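Local structure of N-acetylneuraminate epimerase (Escherichia coli, 2UVK) at residues T6-K11 against G27-A32; N19-I24 against W33-T38; S318-G323 against S335-V340. The protein converts the alpha-anomer of N-acetylneuraminic acid to the beta-anomer, speeding the equilibrium between the two in the bacterial periplasm. All blocks are in the same frame, centred on the assembly; numbering follows the deposited sequence. Where two conformers were deposited one is given.

Contact 1 (T6-K11 against G27-A32)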
loop_
_atom_site.group_PDB
_atom_site.type_symbol
_atom_site.label_atom_id
_atom_site.label_comp_id
_atom_site.label_asym_id
_atom_site.label_seq_id
_atom_site.Cartn_x
_atom_site.Cartn_y
_atom_site.Cartn_z
ATOM N N THR B 6 10.944 -28.460 -19.784
ATOM C CA THR B 6 11.608 -27.180 -19.617
ATOM C C THR B 6 13.092 -27.449 -19.347
ATOM O O THR B 6 13.429 -28.507 -18.798
ATOM C CB THR B 6 10.993 -26.349 -18.488
ATOM O OG1 THR B 6 10.945 -27.126 -17.294
ATOM C CG2 THR B 6 9.562 -25.930 -18.866
ATOM N N PRO B 7 13.985 -26.544 -19.785
ATOM C CA PRO B 7 15.423 -26.829 -19.616
ATOM C C PRO B 7 15.933 -27.026 -18.186
ATOM O O PRO B 7 16.980 -27.658 -17.982
ATOM C CB PRO B 7 16.102 -25.629 -20.289
ATOM C CG PRO B 7 15.093 -25.155 -21.290
ATOM C CD PRO B 7 13.780 -25.315 -20.573
ATOM N N VAL B 8 15.226 -26.468 -17.211
ATOM C CA VAL B 8 15.507 -26.714 -15.787
ATOM C C VAL B 8 14.156 -26.890 -15.080
ATOM O O VAL B 8 13.142 -26.456 -15.629
ATOM C CB VAL B 8 16.299 -25.565 -15.145
ATOM C CG1 VAL B 8 17.688 -25.415 -15.802
ATOM C CG2 VAL B 8 15.511 -24.256 -15.187
ATOM N N PRO B 9 14.125 -27.544 -13.895
ATOM C CA PRO B 9 12.892 -27.632 -13.092
ATOM C C PRO B 9 12.344 -26.245 -12.815
ATOM O O PRO B 9 13.098 -25.335 -12.521
ATOM C CB PRO B 9 13.353 -28.323 -11.804
ATOM C CG PRO B 9 14.595 -29.097 -12.223
ATOM C CD PRO B 9 15.249 -28.250 -13.241
ATOM N N PHE B 10 11.026 -26.084 -12.955
ATOM C CA PHE B 10 10.440 -24.766 -13.196
ATOM C C PHE B 10 9.190 -24.500 -12.356
ATOM O O PHE B 10 8.055 -24.721 -12.796
ATOM C CB PHE B 10 10.132 -24.639 -14.702
ATOM C CG PHE B 10 9.579 -23.310 -15.101
ATOM C CD1 PHE B 10 8.384 -23.226 -15.819
ATOM C CD2 PHE B 10 10.254 -22.138 -14.819
ATOM C CE1 PHE B 10 7.854 -22.005 -16.173
ATOM C CE2 PHE B 10 9.731 -20.922 -15.192
ATOM C CZ PHE B 10 8.508 -20.865 -15.882
ATOM N N LYS B 11 9.402 -23.988 -11.151
ATOM C CA LYS B 11 8.310 -23.625 -10.251
ATOM C C LYS B 11 8.380 -22.154 -9.908
ATOM O O LYS B 11 9.463 -21.570 -9.913
ATOM C CB LYS B 11 8.348 -24.456 -8.957
ATOM C CG LYS B 11 9.542 -24.181 -8.014
ATOM C CD LYS B 11 9.465 -25.070 -6.793
ATOM C CE LYS B 11 10.648 -24.815 -5.887
ATOM N NZ LYS B 11 10.620 -25.631 -4.617
ATOM N N GLY B 27 11.277 -17.664 -11.539
ATOM C CA GLY B 27 11.046 -18.719 -10.589
ATOM C C GLY B 27 12.327 -19.497 -10.429
ATOM O O GLY B 27 13.417 -18.897 -10.376
ATOM N N SER B 28 12.224 -20.807 -10.360
ATOM C CA SER B 28 13.413 -21.646 -10.131
ATOM C C SER B 28 14.355 -21.668 -11.342
ATOM O O SER B 28 15.447 -22.272 -11.260
ATOM C CB SER B 28 13.010 -23.048 -9.694
ATOM O OG SER B 28 12.172 -23.666 -10.644
ATOM N N ALA B 29 13.966 -21.014 -12.440
ATOM C CA ALA B 29 14.876 -20.832 -13.588
ATOM C C ALA B 29 15.868 -19.681 -13.393
ATOM O O ALA B 29 16.718 -19.434 -14.246
ATOM C CB ALA B 29 14.100 -20.668 -14.887
ATOM N N GLY B 30 15.810 -18.991 -12.263
ATOM C CA GLY B 30 16.704 -17.868 -12.039
ATOM C C GLY B 30 16.423 -16.738 -12.974
ATOM O O GLY B 30 15.270 -16.389 -13.166
ATOM N N THR B 31 17.464 -16.136 -13.554
ATOM C CA THR B 31 17.264 -15.053 -14.490
ATOM C C THR B 31 16.955 -15.530 -15.932
ATOM O O THR B 31 16.772 -14.691 -16.840
ATOM C CB THR B 31 18.469 -14.122 -14.531
ATOM O OG1 THR B 31 19.646 -14.890 -14.863
ATOM C CG2 THR B 31 18.663 -13.446 -13.167
ATOM N N ALA B 32 16.873 -16.846 -16.126
ATOM C CA ALA B 32 16.703 -17.404 -17.481
ATOM C C ALA B 32 15.284 -17.189 -17.997
ATOM O O ALA B 32 14.318 -17.308 -17.247
ATOM C CB ALA B 32 17.039 -18.861 -17.502
HETATM O O HOH W 1 15.669 -25.299 -11.296
#

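Contact 2 (N19-I24 against W33-T38)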
loop_
_atom_site.group_PDB
_atom_site.type_symbol
_atom_site.label_atom_id
_atom_site.label_comp_id
_atom_site.label_asym_id
_atom_site.label_seq_id
_atom_site.Cartn_x
_atom_site.Cartn_y
_atom_site.Cartn_z
ATOM N N ASN B 19 0.501 -15.234 -29.673
ATOM C CA ASN B 19 -0.017 -16.077 -30.743
ATOM C C ASN B 19 0.437 -17.530 -30.580
ATOM O O ASN B 19 -0.150 -18.261 -29.765
ATOM C CB ASN B 19 0.310 -15.453 -32.107
ATOM C CG ASN B 19 -0.333 -14.078 -32.282
ATOM O OD1 ASN B 19 0.331 -13.099 -32.642
ATOM N ND2 ASN B 19 -1.621 -13.997 -31.976
ATOM N N ASP B 20 1.467 -17.942 -31.319
ATOM C CA ASP B 20 1.935 -19.332 -31.263
ATOM C C ASP B 20 3.285 -19.505 -30.524
ATOM O O ASP B 20 3.806 -20.628 -30.426
ATOM C CB ASP B 20 2.040 -19.910 -32.684
ATOM C CG ASP B 20 0.669 -20.284 -33.293
ATOM O OD1 ASP B 20 -0.324 -20.448 -32.550
ATOM O OD2 ASP B 20 0.607 -20.442 -34.525
ATOM N N THR B 21 3.828 -18.404 -29.999
ATOM C CA THR B 21 5.150 -18.412 -29.347
ATOM C C THR B 21 5.000 -18.266 -27.832
ATOM O O THR B 21 4.446 -17.284 -27.352
ATOM C CB THR B 21 6.051 -17.280 -29.872
ATOM O OG1 THR B 21 6.186 -17.397 -31.301
ATOM C CG2 THR B 21 7.444 -17.309 -29.249
ATOM N N VAL B 22 5.510 -19.256 -27.120
ATOM C CA VAL B 22 5.403 -19.308 -25.640
ATOM C C VAL B 22 6.693 -18.766 -25.061
ATOM O O VAL B 22 7.771 -19.134 -25.515
ATOM C CB VAL B 22 5.227 -20.758 -25.133
ATOM C CG1 VAL B 22 5.355 -20.825 -23.607
ATOM C CG2 VAL B 22 3.890 -21.337 -25.590
ATOM N N TYR B 23 6.569 -17.912 -24.038
ATOM C CA TYR B 23 7.732 -17.363 -23.306
ATOM C C TYR B 23 7.621 -17.777 -21.847
ATOM O O TYR B 23 6.570 -17.608 -21.254
ATOM C CB TYR B 23 7.756 -15.843 -23.373
ATOM C CG TYR B 23 7.918 -15.300 -24.769
ATOM C CD1 TYR B 23 9.141 -14.868 -25.233
ATOM C CD2 TYR B 23 6.824 -15.198 -25.608
ATOM C CE1 TYR B 23 9.276 -14.359 -26.526
ATOM C CE2 TYR B 23 6.948 -14.708 -26.892
ATOM C CZ TYR B 23 8.162 -14.277 -27.341
ATOM O OH TYR B 23 8.273 -13.785 -28.633
ATOM N N ILE B 24 8.684 -18.347 -21.287
ATOM C CA ILE B 24 8.711 -18.668 -19.849
ATOM C C ILE B 24 10.017 -18.256 -19.214
ATOM O O ILE B 24 11.070 -18.224 -19.844
ATOM C CB ILE B 24 8.495 -20.151 -19.585
ATOM C CG1 ILE B 24 9.579 -20.993 -20.261
ATOM C CG2 ILE B 24 7.092 -20.587 -20.020
ATOM C CD1 ILE B 24 9.585 -22.431 -19.866
ATOM N N TRP B 33 15.191 -16.878 -19.297
ATOM C CA TRP B 33 13.974 -16.910 -20.086
ATOM C C TRP B 33 14.209 -17.800 -21.297
ATOM O O TRP B 33 15.348 -17.926 -21.762
ATOM C CB TRP B 33 13.576 -15.515 -20.544
ATOM C CG TRP B 33 12.842 -14.789 -19.467
ATOM C CD1 TRP B 33 13.391 -14.177 -18.392
ATOM C CD2 TRP B 33 11.426 -14.652 -19.344
ATOM N NE1 TRP B 33 12.398 -13.624 -17.610
ATOM C CE2 TRP B 33 11.184 -13.902 -18.183
ATOM C CE3 TRP B 33 10.331 -15.064 -20.121
ATOM C CZ2 TRP B 33 9.902 -13.584 -17.769
ATOM C CZ3 TRP B 33 9.064 -14.725 -19.716
ATOM C CH2 TRP B 33 8.853 -14.000 -18.556
ATOM N N TYR B 34 13.136 -18.427 -21.736
ATOM C CA TYR B 34 13.130 -19.269 -22.931
ATOM C C TYR B 34 11.888 -18.993 -23.741
ATOM O O TYR B 34 10.875 -18.596 -23.205
ATOM C CB TYR B 34 13.150 -20.742 -22.555
ATOM C CG TYR B 34 14.149 -21.111 -21.494
ATOM C CD1 TYR B 34 15.441 -21.466 -21.826
ATOM C CD2 TYR B 34 13.783 -21.118 -20.153
ATOM C CE1 TYR B 34 16.359 -21.811 -20.834
ATOM C CE2 TYR B 34 14.701 -21.468 -19.148
ATOM C CZ TYR B 34 15.972 -21.810 -19.498
ATOM O OH TYR B 34 16.876 -22.156 -18.482
ATOM N N LYS B 35 11.978 -19.240 -25.052
ATOM C CA LYS B 35 10.801 -19.195 -25.923
ATOM C C LYS B 35 10.637 -20.499 -26.693
ATOM O O LYS B 35 11.587 -21.233 -26.884
ATOM C CB LYS B 35 10.874 -18.025 -26.891
ATOM C CG LYS B 35 11.922 -18.161 -28.004
ATOM C CD LYS B 35 11.903 -16.899 -28.825
ATOM C CE LYS B 35 12.911 -16.929 -29.941
ATOM N NZ LYS B 35 12.844 -15.628 -30.687
ATOM N N LEU B 36 9.415 -20.782 -27.102
ATOM C CA LEU B 36 9.157 -21.955 -27.928
ATOM C C LEU B 36 8.080 -21.626 -28.963
ATOM O O LEU B 36 7.059 -21.031 -28.658
ATOM C CB LEU B 36 8.747 -23.120 -27.031
ATOM C CG LEU B 36 8.468 -24.451 -27.710
ATOM C CD1 LEU B 36 8.989 -25.605 -26.877
ATOM C CD2 LEU B 36 6.960 -24.586 -27.981
ATOM N N ASP B 37 8.348 -22.000 -30.212
ATOM C CA ASP B 37 7.396 -21.842 -31.309
ATOM C C ASP B 37 6.577 -23.123 -31.346
ATOM O O ASP B 37 7.102 -24.182 -31.657
ATOM C CB ASP B 37 8.172 -21.648 -32.612
ATOM C CG ASP B 37 7.283 -21.587 -33.821
ATOM O OD1 ASP B 37 6.042 -21.610 -33.672
ATOM O OD2 ASP B 37 7.843 -21.490 -34.936
ATOM N N THR B 38 5.302 -23.038 -30.988
ATOM C CA THR B 38 4.480 -24.240 -30.840
ATOM C C THR B 38 4.174 -24.888 -32.199
ATOM O O THR B 38 3.773 -26.043 -32.249
ATOM C CB THR B 38 3.137 -23.953 -30.154
ATOM O OG1 THR B 38 2.411 -22.971 -30.905
ATOM C CG2 THR B 38 3.333 -23.481 -28.687
#

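Contact 3 (S318-G323 against S335-V340)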
loop_
_atom_site.group_PDB
_atom_site.type_symbol
_atom_site.label_atom_id
_atom_site.label_comp_id
_atom_site.label_asym_id
_atom_site.label_seq_id
_atom_site.Cartn_x
_atom_site.Cartn_y
_atom_site.Cartn_z
ATOM N N SER B 318 -7.462 -24.528 -25.205
ATOM C CA SER B 318 -7.178 -25.436 -24.110
ATOM C C SER B 318 -6.379 -24.678 -23.064
ATOM O O SER B 318 -5.925 -23.570 -23.307
ATOM C CB SER B 318 -6.341 -26.613 -24.603
ATOM O OG SER B 318 -7.062 -27.387 -25.558
ATOM N N LEU B 319 -6.231 -25.298 -21.899
ATOM C CA LEU B 319 -5.338 -24.793 -20.849
ATOM C C LEU B 319 -4.002 -25.532 -20.938
ATOM O O LEU B 319 -3.948 -26.749 -20.778
ATOM C CB LEU B 319 -5.971 -24.997 -19.489
ATOM C CG LEU B 319 -5.049 -24.763 -18.287
ATOM C CD1 LEU B 319 -4.537 -23.345 -18.333
ATOM C CD2 LEU B 319 -5.842 -25.044 -17.033
ATOM N N LEU B 320 -2.936 -24.781 -21.204
ATOM C CA LEU B 320 -1.586 -25.300 -21.250
ATOM C C LEU B 320 -0.941 -25.008 -19.887
ATOM O O LEU B 320 -0.878 -23.852 -19.484
ATOM C CB LEU B 320 -0.816 -24.584 -22.362
ATOM C CG LEU B 320 0.684 -24.839 -22.500
ATOM C CD1 LEU B 320 0.984 -26.326 -22.585
ATOM C CD2 LEU B 320 1.282 -24.052 -23.670
ATOM N N ILE B 321 -0.490 -26.059 -19.200
ATOM C CA ILE B 321 0.175 -25.925 -17.893
ATOM C C ILE B 321 1.635 -26.282 -18.080
ATOM O O ILE B 321 1.948 -27.332 -18.621
ATOM C CB ILE B 321 -0.449 -26.894 -16.860
ATOM C CG1 ILE B 321 -1.873 -26.462 -16.516
ATOM C CG2 ILE B 321 0.469 -27.065 -15.600
ATOM C CD1 ILE B 321 -2.635 -27.480 -15.721
ATOM N N ILE B 322 2.533 -25.417 -17.616
ATOM C CA ILE B 322 3.953 -25.638 -17.820
ATOM C C ILE B 322 4.644 -25.565 -16.450
ATOM O O ILE B 322 4.546 -24.565 -15.751
ATOM C CB ILE B 322 4.590 -24.598 -18.759
ATOM C CG1 ILE B 322 3.815 -24.499 -20.094
ATOM C CG2 ILE B 322 6.051 -24.964 -19.023
ATOM C CD1 ILE B 322 4.368 -23.437 -21.035
ATOM N N GLY B 323 5.338 -26.636 -16.109
ATOM C CA GLY B 323 6.096 -26.704 -14.845
ATOM C C GLY B 323 5.206 -26.722 -13.619
ATOM O O GLY B 323 4.071 -27.177 -13.642
ATOM N N SER B 335 4.819 -30.526 -19.090
ATOM C CA SER B 335 3.658 -29.715 -19.417
ATOM C C SER B 335 2.442 -30.599 -19.611
ATOM O O SER B 335 2.571 -31.763 -19.981
ATOM C CB SER B 335 3.904 -28.910 -20.686
ATOM O OG SER B 335 4.855 -27.890 -20.449
ATOM N N VAL B 336 1.275 -30.026 -19.340
ATOM C CA VAL B 336 -0.008 -30.714 -19.444
ATOM C C VAL B 336 -0.917 -29.850 -20.306
ATOM O O VAL B 336 -0.841 -28.615 -20.274
ATOM C CB VAL B 336 -0.655 -30.875 -18.027
ATOM C CG1 VAL B 336 -1.866 -31.825 -18.063
ATOM C CG2 VAL B 336 0.389 -31.354 -17.019
ATOM N N LEU B 337 -1.783 -30.500 -21.082
ATOM C CA LEU B 337 -2.809 -29.807 -21.834
ATOM C C LEU B 337 -4.176 -30.317 -21.364
ATOM O O LEU B 337 -4.429 -31.530 -21.350
ATOM C CB LEU B 337 -2.616 -30.045 -23.331
ATOM C CG LEU B 337 -3.327 -29.051 -24.248
ATOM C CD1 LEU B 337 -2.863 -27.604 -24.093
ATOM C CD2 LEU B 337 -3.120 -29.528 -25.689
ATOM N N ILE B 338 -5.038 -29.399 -20.946
ATOM C CA ILE B 338 -6.393 -29.731 -20.532
ATOM C C ILE B 338 -7.346 -29.129 -21.563
ATOM O O ILE B 338 -7.399 -27.920 -21.739
ATOM C CB ILE B 338 -6.726 -29.234 -19.105
ATOM C CG1 ILE B 338 -5.657 -29.729 -18.117
ATOM C CG2 ILE B 338 -8.088 -29.744 -18.647
ATOM C CD1 ILE B 338 -5.800 -29.215 -16.695
ATOM N N THR B 339 -8.079 -29.995 -22.260
ATOM C CA THR B 339 -9.049 -29.551 -23.253
ATOM C C THR B 339 -10.442 -30.011 -22.827
ATOM O O THR B 339 -10.587 -31.042 -22.168
ATOM C CB THR B 339 -8.760 -30.141 -24.642
ATOM O OG1 THR B 339 -7.346 -30.162 -24.904
ATOM C CG2 THR B 339 -9.491 -29.322 -25.729
ATOM N N VAL B 340 -11.466 -29.248 -23.199
ATOM C CA VAL B 340 -12.841 -29.698 -22.986
ATOM C C VAL B 340 -13.414 -30.188 -24.313
ATOM O O VAL B 340 -13.449 -29.440 -25.291
ATOM C CB VAL B 340 -13.759 -28.606 -22.377
ATOM C CG1 VAL B 340 -13.221 -28.148 -21.014
ATOM C CG2 VAL B 340 -13.922 -27.423 -23.337
#

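Contact 1 (T6-K11 against G27-A32)
The CA atoms of Phe10 and Ser28 are the nearest pair across the two loops, 5.3 Å apart, where the loop 6-11 passes a single 3-10 turn at Ser28-Ala29 and takes one main-chain bond, Ser28 N to Lys11 O at 2.9 Å. The hydroxyl of Ser28 adds two more bonds. Its OG gives its hydrogen to Pro9 O at 2.7 Å, tilted 35° from the carbonyl plane, and receives Lys11 N at 2.8 Å in a nearly straight bond of 168°. With chi1 at 58°, OG stands between its own N and carbonyl carbon, within reach of both partners. An alanine in place of Ser28 would probably leave Lys11 N without its acceptor and Pro9 O with a water but not the hydroxyl. That water also donates to Ser28 O, so Pro9 O is held twice. Ala29 CB meets Val8 CG2 at 3.9 Å and Phe10 CD2 at 4.1 Å. The extended Lys11 side chain runs past the serine to bond Gly329 O through NZ. Phe10 makes backbone bonds to Gly324 and Val332, so the N-terminal segment joins loops of the first and last blades, consistent with a part in closing the ring of a beta-propeller.

Contact 2 (N19-I24 against W33-T38)
Trp33 lays one face of its indole over the backbone of Ile24, whose carbonyl carbon sits 3.2 Å above the ring plane, nearer its border than its middle. CG of Trp33 is anti to its carbonyl carbon (chi1 -82°), and the six-membered ring continues past Ile24 until CZ3 touches Tyr23 CB at 4.0 Å. Trp98 meets the indole from outside the pair of strands. Thr21, Tyr23, Lys35 and Asp37 share one face of the sheet. There Tyr23 and Lys35 lie side by side and point the same way, CD1 and CE1 of the tyrosine each 4.0 Å from Lys35 CB. The other face carries Val22, Ile24, Tyr34 and Leu36, with Ile24 CG1 resting 4.2 Å from Tyr34 CD2. Val22 and Leu36 form one hydrogen-bonded pair, Ile24 and Tyr34 another.

Thr38 closes the end. Its N and OG1 both donate to Asp20 O, the hydroxyl at 2.8 Å in the carbonyl plane on a lone pair, the amide nearly along the C=O axis. Two donors thus fix this carbonyl, while the side chains of Thr38 and Val22 cross at about a right angle, CG2 to CG2 3.8 Å. Val22 and Ile24 pack on Ile322, whereas Tyr23 meets Phe63. Antiparallel strands 21-25 and 33-37 are the two middle strands of a four-stranded Kelch blade, with a neighbouring blade on each face.

Contact 3 (S318-G323 against S335-V340)
Ser318 OG is gripped by two oxygens: Thr339 OG1 across the strands at 2.9 Å, and Asn316 O just ahead of its own strand. CB of the same serine lies against Leu337 CD1 at 3.7 Å, and that methyl also reaches Leu320 CB at 4.0 Å, so that one methyl of Leu337 touches both Ser318 and Leu320. From here the antiparallel strands are paired through Leu319 with Ile338 and Ile321 with Val336. The bond from Ile321 N to Val336 O, 2.8 Å long, is essentially straight at 179°.

On the face of Leu319, Ile321, Val336 and Ile338, CD1 of Ile338 meets two partners. Ile321 CD1 comes within 3.7 Å of Ile338 CD1, and Leu319 CD2 approaches the same methyl at 4.2 Å while the leucine and Ile338 run side by side. Leu319 and Ile338 then meet Ile256 of strand 254-262, and on the other face Leu320 and Leu337 touch Trp315. The polar work between these strands thus falls largely to the main chain, with a hydroxyl pair at the Ser318 end. The branched aliphatic faces therefore probably meet their neighbours by shape and hydrophobic burial rather than by matched charges.

In the fold
Contacts 1 and 2 interleave along the chain, and contact 3 follows some 280 residues later, yet all three meet in space. Contact 2 lies in the first four-stranded antiparallel sheet and contact 3 in the last; their centres are about 14 Å apart, and Val22 CG2 packs on Leu320 CD2. Contact 1 is about 14 Å from contact 2 and 18 Å from contact 3, centre to centre, at the loop ends of these sheets. Thr6 CG2 rests against both Ile24 and Ile322. Each sheet draws its strands from one continuous part of the chain, so the six-bladed ring is probably closed by packing between first and last blades and main-chain bonds of the N-terminal segment, not by a shared strand.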